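Local coordinates for protein acyl-coenzyme A oxidase 1 (Yarrowia lipolytica, PDB 5Y9D) that oxidises saturated acyl-CoA thioesters to trans-2-enoyl-CoA with FAD as cofactor, passing the electrons to oxygen to give hydrogen peroxide in peroxisomal beta-oxidation, at residues A[56-68]-A[107-119]. Residues are numbered along the deposited sequence; the frame is centred on the assembly and turned at random.
Sequences EETQIVEKIMSSI and EKLSLWRAQLHGM
Leu-116 enters helix 55-70 as a knob, its branched end held among Val-61, Ile-64, Met-65 and Ile-68. Its CD1 lies 3.6 Å from Ile-64 CB, while CD2 faces the sulfur of Met-65 and CG1 of Val-61. Ile-64 packs on Arg-113: its CG2 comes 3.7 Å from Arg-113 CA, and its CD1 meets the guanidinium at NH2. That guanidinium is anchored elsewhere, by a salt bridge to Asp-105 and a cation-pi contact with Tyr-101. At the buried end, Ile-68 meets His-117, CG2 lying 3.6 Å from His-117 ND1 and CD1 near His-117 CB, and also touches Phe-652 and Phe-653.

Both helices belong to the helical N-terminal domain of the acyl-CoA oxidase fold and cross at -54°, axes 9.9 Å apart; through Leu-111 and Gln-115, helix 107-118 also rests against helix 306-334. Toward the N-terminal ends the contact is partly exposed and takes on polar groups, though Ile-60 CG2 packs 3.5 Å from Leu-109 CD2. Lys-108 CG lies over one side of the Trp-112 ring and Val-61 CG2 comes obliquely from the opposite side, both offset toward the rim, while Ile-60 CG2 and Glu-57 OE1 sit at its edge. An alanine here is likely to open a gap beside Val-61 and Ile-60 and leave the Lys-108 chain unsupported. Bent at chi2 (-56°), Glu-57 brings OE1 to 3.5 Å from Lys-108 NZ, a long salt bridge at the margin.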
loop_
_atom_site.group_PDB
_atom_site.type_symbol
_atom_site.label_atom_id
_atom_site.label_comp_id
_atom_site.label_asym_id
_atom_site.label_seq_id
_atom_site.Cartn_x
_atom_site.Cartn_y
_atom_site.Cartn_z
ATOM N N GLU A 56 -28.753 -1.532 -22.404
ATOM C CA GLU A 56 -29.701 -1.921 -21.382
ATOM C C GLU A 56 -29.016 -2.004 -20.027
ATOM O O GLU A 56 -29.553 -1.545 -19.023
ATOM C CB GLU A 56 -30.346 -3.256 -21.725
ATOM C CG GLU A 56 -31.018 -3.281 -23.092
ATOM C CD GLU A 56 -32.011 -2.143 -23.278
ATOM O OE1 GLU A 56 -32.907 -1.984 -22.395
ATOM O OE2 GLU A 56 -31.888 -1.422 -24.308
ATOM N N GLU A 57 -27.810 -2.558 -20.007
ATOM C CA GLU A 57 -27.082 -2.735 -18.758
ATOM C C GLU A 57 -26.611 -1.386 -18.222
ATOM O O GLU A 57 -26.701 -1.103 -17.035
ATOM C CB GLU A 57 -25.900 -3.675 -18.943
ATOM C CG GLU A 57 -26.206 -4.966 -19.700
ATOM C CD GLU A 57 -27.329 -5.797 -19.095
ATOM O OE1 GLU A 57 -27.656 -5.621 -17.896
ATOM O OE2 GLU A 57 -27.881 -6.652 -19.825
ATOM N N THR A 58 -26.125 -0.545 -19.110
ATOM C CA THR A 58 -25.781 0.807 -18.744
ATOM C C THR A 58 -26.951 1.570 -18.142
ATOM O O THR A 58 -26.766 2.319 -17.170
ATOM C CB THR A 58 -25.252 1.549 -19.951
ATOM O OG1 THR A 58 -24.083 0.856 -20.390
ATOM C CG2 THR A 58 -24.898 2.980 -19.595
ATOM N N GLN A 59 -28.147 1.382 -18.694
ATOM C CA GLN A 59 -29.313 2.065 -18.149
ATOM C C GLN A 59 -29.599 1.609 -16.733
ATOM O O GLN A 59 -29.932 2.424 -15.876
ATOM C CB GLN A 59 -30.537 1.884 -19.029
ATOM C CG GLN A 59 -30.656 2.940 -20.121
ATOM C CD GLN A 59 -31.899 2.731 -20.979
ATOM O OE1 GLN A 59 -33.037 2.720 -20.460
ATOM N NE2 GLN A 59 -31.694 2.544 -22.292
ATOM N N ILE A 60 -29.446 0.308 -16.497
ATOM C CA ILE A 60 -29.685 -0.277 -15.194
ATOM C C ILE A 60 -28.611 0.219 -14.235
ATOM O O ILE A 60 -28.889 0.581 -13.091
ATOM C CB ILE A 60 -29.704 -1.808 -15.295
ATOM C CG1 ILE A 60 -31.006 -2.250 -15.951
ATOM C CG2 ILE A 60 -29.592 -2.468 -13.925
ATOM C CD1 ILE A 60 -31.027 -3.716 -16.356
ATOM N N VAL A 61 -27.380 0.252 -14.706
ATOM C CA VAL A 61 -26.271 0.777 -13.894
ATOM C C VAL A 61 -26.470 2.246 -13.534
ATOM O O VAL A 61 -26.184 2.641 -12.396
ATOM C CB VAL A 61 -24.920 0.545 -14.594
ATOM C CG1 VAL A 61 -23.822 1.450 -14.040
ATOM C CG2 VAL A 61 -24.563 -0.930 -14.467
ATOM N N GLU A 62 -26.985 3.032 -14.478
ATOM C CA GLU A 62 -27.291 4.449 -14.214
ATOM C C GLU A 62 -28.423 4.624 -13.184
ATOM O O GLU A 62 -28.276 5.428 -12.277
ATOM C CB GLU A 62 -27.559 5.217 -15.522
ATOM C CG GLU A 62 -26.229 5.601 -16.187
ATOM C CD GLU A 62 -26.337 6.195 -17.591
ATOM O OE1 GLU A 62 -27.355 5.963 -18.297
ATOM O OE2 GLU A 62 -25.364 6.878 -18.000
ATOM N N LYS A 63 -29.507 3.857 -13.310
ATOM C CA LYS A 63 -30.554 3.814 -12.289
ATOM C C LYS A 63 -30.020 3.506 -10.890
ATOM O O LYS A 63 -30.474 4.101 -9.921
ATOM C CB LYS A 63 -31.649 2.795 -12.617
ATOM C CG LYS A 63 -32.956 3.391 -13.139
ATOM C CD LYS A 63 -34.046 2.332 -13.355
ATOM C CE LYS A 63 -33.876 1.559 -14.661
ATOM N NZ LYS A 63 -35.104 0.816 -15.086
ATOM N N ILE A 64 -29.073 2.586 -10.759
ATOM C CA ILE A 64 -28.578 2.278 -9.433
ATOM C C ILE A 64 -27.862 3.510 -8.894
ATOM O O ILE A 64 -28.026 3.886 -7.725
ATOM C CB ILE A 64 -27.585 1.089 -9.379
ATOM C CG1 ILE A 64 -28.133 -0.190 -10.001
ATOM C CG2 ILE A 64 -27.187 0.822 -7.942
ATOM C CD1 ILE A 64 -29.547 -0.457 -9.642
ATOM N N MET A 65 -27.049 4.120 -9.755
ATOM C CA MET A 65 -26.140 5.180 -9.335
ATOM C C MET A 65 -26.835 6.455 -8.980
ATOM O O MET A 65 -26.379 7.118 -8.059
ATOM C CB MET A 65 -25.071 5.428 -10.385
ATOM C CG MET A 65 -24.130 4.243 -10.445
ATOM S SD MET A 65 -23.082 4.211 -11.892
ATOM C CE MET A 65 -21.703 5.105 -11.201
ATOM N N SER A 66 -27.932 6.806 -9.663
ATOM C CA SER A 66 -28.693 7.988 -9.231
ATOM C C SER A 66 -29.402 7.754 -7.905
ATOM O O SER A 66 -29.606 8.690 -7.142
ATOM C CB SER A 66 -29.740 8.435 -10.237
ATOM O OG SER A 66 -29.600 7.733 -11.427
ATOM N N SER A 67 -29.829 6.530 -7.633
ATOM C CA SER A 67 -30.401 6.282 -6.321
ATOM C C SER A 67 -29.355 6.507 -5.288
ATOM O O SER A 67 -29.601 7.224 -4.329
ATOM C CB SER A 67 -30.960 4.888 -6.178
ATOM O OG SER A 67 -32.031 4.773 -7.077
ATOM N N ILE A 68 -28.175 5.939 -5.481
ATOM C CA ILE A 68 -27.107 6.126 -4.496
ATOM C C ILE A 68 -26.680 7.585 -4.349
ATOM O O ILE A 68 -26.517 8.039 -3.241
ATOM C CB ILE A 68 -25.913 5.200 -4.746
ATOM C CG1 ILE A 68 -26.347 3.730 -4.683
ATOM C CG2 ILE A 68 -24.852 5.390 -3.671
ATOM C CD1 ILE A 68 -25.473 2.813 -5.505
ATOM N N GLU A 107 -30.626 -10.994 -8.218
ATOM C CA GLU A 107 -29.213 -11.289 -7.924
ATOM C C GLU A 107 -28.270 -10.270 -8.590
ATOM O O GLU A 107 -27.357 -9.726 -7.951
ATOM C CB GLU A 107 -28.847 -12.707 -8.379
ATOM C CG GLU A 107 -28.301 -13.588 -7.262
ATOM C CD GLU A 107 -29.387 -14.094 -6.327
ATOM O OE1 GLU A 107 -29.065 -14.777 -5.326
ATOM O OE2 GLU A 107 -30.575 -13.812 -6.586
ATOM N N LYS A 108 -28.518 -9.997 -9.868
ATOM C CA LYS A 108 -27.704 -9.055 -10.645
ATOM C C LYS A 108 -27.759 -7.647 -10.036
ATOM O O LYS A 108 -26.715 -7.038 -9.792
ATOM C CB LYS A 108 -28.160 -9.051 -12.108
ATOM C CG LYS A 108 -27.168 -8.461 -13.107
ATOM C CD LYS A 108 -26.917 -9.386 -14.309
ATOM C CE LYS A 108 -28.152 -9.569 -15.194
ATOM N NZ LYS A 108 -28.574 -8.304 -15.873
ATOM N N LEU A 109 -28.968 -7.153 -9.760
ATOM C CA LEU A 109 -29.126 -5.850 -9.086
ATOM C C LEU A 109 -28.437 -5.794 -7.727
ATOM O O LEU A 109 -27.818 -4.790 -7.387
ATOM C CB LEU A 109 -30.603 -5.450 -8.940
ATOM C CG LEU A 109 -31.357 -5.203 -10.256
ATOM C CD1 LEU A 109 -32.511 -4.239 -10.085
ATOM C CD2 LEU A 109 -30.436 -4.673 -11.342
ATOM N N SER A 110 -28.516 -6.875 -6.968
ATOM C CA SER A 110 -27.960 -6.900 -5.626
ATOM C C SER A 110 -26.464 -6.786 -5.756
ATOM O O SER A 110 -25.860 -5.898 -5.156
ATOM C CB SER A 110 -28.428 -8.161 -4.868
ATOM O OG SER A 110 -27.482 -8.680 -3.944
ATOM N N LEU A 111 -25.857 -7.641 -6.580
ATOM C CA LEU A 111 -24.419 -7.554 -6.851
ATOM C C LEU A 111 -24.045 -6.113 -7.196
ATOM O O LEU A 111 -23.165 -5.516 -6.553
ATOM C CB LEU A 111 -24.015 -8.482 -7.998
ATOM C CG LEU A 111 -23.951 -9.985 -7.658
ATOM C CD1 LEU A 111 -23.934 -10.869 -8.906
ATOM C CD2 LEU A 111 -22.750 -10.311 -6.761
ATOM N N TRP A 112 -24.739 -5.554 -8.197
ATOM C CA TRP A 112 -24.372 -4.263 -8.759
ATOM C C TRP A 112 -24.593 -3.135 -7.793
ATOM O O TRP A 112 -23.801 -2.235 -7.695
ATOM C CB TRP A 112 -25.092 -4.010 -10.081
ATOM C CG TRP A 112 -24.559 -4.858 -11.243
ATOM C CD1 TRP A 112 -23.455 -5.703 -11.238
ATOM C CD2 TRP A 112 -25.067 -4.890 -12.569
ATOM N NE1 TRP A 112 -23.278 -6.259 -12.478
ATOM C CE2 TRP A 112 -24.255 -5.786 -13.312
ATOM C CE3 TRP A 112 -26.154 -4.291 -13.197
ATOM C CZ2 TRP A 112 -24.500 -6.077 -14.658
ATOM C CZ3 TRP A 112 -26.395 -4.581 -14.544
ATOM C CH2 TRP A 112 -25.567 -5.453 -15.257
ATOM N N ARG A 113 -25.652 -3.182 -7.032
ATOM C CA ARG A 113 -25.873 -2.101 -6.070
ATOM C C ARG A 113 -24.793 -2.078 -5.003
ATOM O O ARG A 113 -24.341 -1.020 -4.572
ATOM C CB ARG A 113 -27.230 -2.268 -5.448
ATOM C CG ARG A 113 -27.704 -1.084 -4.678
ATOM C CD ARG A 113 -29.011 -1.451 -4.019
ATOM N NE ARG A 113 -30.001 -1.860 -5.011
ATOM C CZ ARG A 113 -30.573 -1.027 -5.869
ATOM N NH1 ARG A 113 -30.255 0.248 -5.875
ATOM N NH2 ARG A 113 -31.472 -1.462 -6.732
ATOM N N ALA A 114 -24.364 -3.251 -4.598
ATOM C CA ALA A 114 -23.258 -3.378 -3.640
ATOM C C ALA A 114 -21.891 -2.951 -4.248
ATOM O O ALA A 114 -21.160 -2.148 -3.665
ATOM C CB ALA A 114 -23.217 -4.806 -3.088
ATOM N N GLN A 115 -21.579 -3.431 -5.437
ATOM C CA GLN A 115 -20.338 -3.054 -6.116
ATOM C C GLN A 115 -20.225 -1.551 -6.365
ATOM O O GLN A 115 -19.220 -0.931 -6.006
ATOM C CB GLN A 115 -20.199 -3.827 -7.432
ATOM C CG GLN A 115 -19.952 -5.301 -7.223
ATOM C CD GLN A 115 -20.284 -6.168 -8.423
ATOM O OE1 GLN A 115 -20.511 -5.691 -9.555
ATOM N NE2 GLN A 115 -20.272 -7.466 -8.188
ATOM N N LEU A 116 -21.272 -0.959 -6.935
ATOM C CA LEU A 116 -21.265 0.471 -7.247
ATOM C C LEU A 116 -21.153 1.353 -5.998
ATOM O O LEU A 116 -20.455 2.379 -5.992
ATOM C CB LEU A 116 -22.505 0.850 -8.022
ATOM C CG LEU A 116 -22.704 0.116 -9.345
ATOM C CD1 LEU A 116 -24.172 0.153 -9.763
ATOM C CD2 LEU A 116 -21.830 0.709 -10.428
ATOM N N HIS A 117 -21.834 0.959 -4.928
ATOM C CA HIS A 117 -21.798 1.733 -3.691
ATOM C C HIS A 117 -20.456 1.593 -2.977
ATOM O O HIS A 117 -20.013 2.517 -2.297
ATOM C CB HIS A 117 -22.943 1.292 -2.812
ATOM C CG HIS A 117 -23.080 2.078 -1.557
ATOM N ND1 HIS A 117 -22.730 3.405 -1.467
ATOM C CD2 HIS A 117 -23.528 1.722 -0.338
ATOM C CE1 HIS A 117 -22.958 3.839 -0.243
ATOM N NE2 HIS A 117 -23.436 2.833 0.464
ATOM N N GLY A 118 -19.798 0.450 -3.169
ATOM C CA GLY A 118 -18.490 0.173 -2.560
ATOM C C GLY A 118 -17.368 0.984 -3.159
ATOM O O GLY A 118 -16.295 1.106 -2.563
ATOM N N MET A 119 -17.590 1.541 -4.347
ATOM C CA MET A 119 -16.634 2.501 -4.894
ATOM C C MET A 119 -16.250 3.610 -3.947
ATOM O O MET A 119 -15.148 4.068 -4.025
ATOM C CB MET A 119 -17.191 3.216 -6.114
ATOM C CG MET A 119 -17.451 2.311 -7.281
ATOM S SD MET A 119 -17.950 3.355 -8.630
ATOM C CE MET A 119 -16.320 3.863 -9.131
#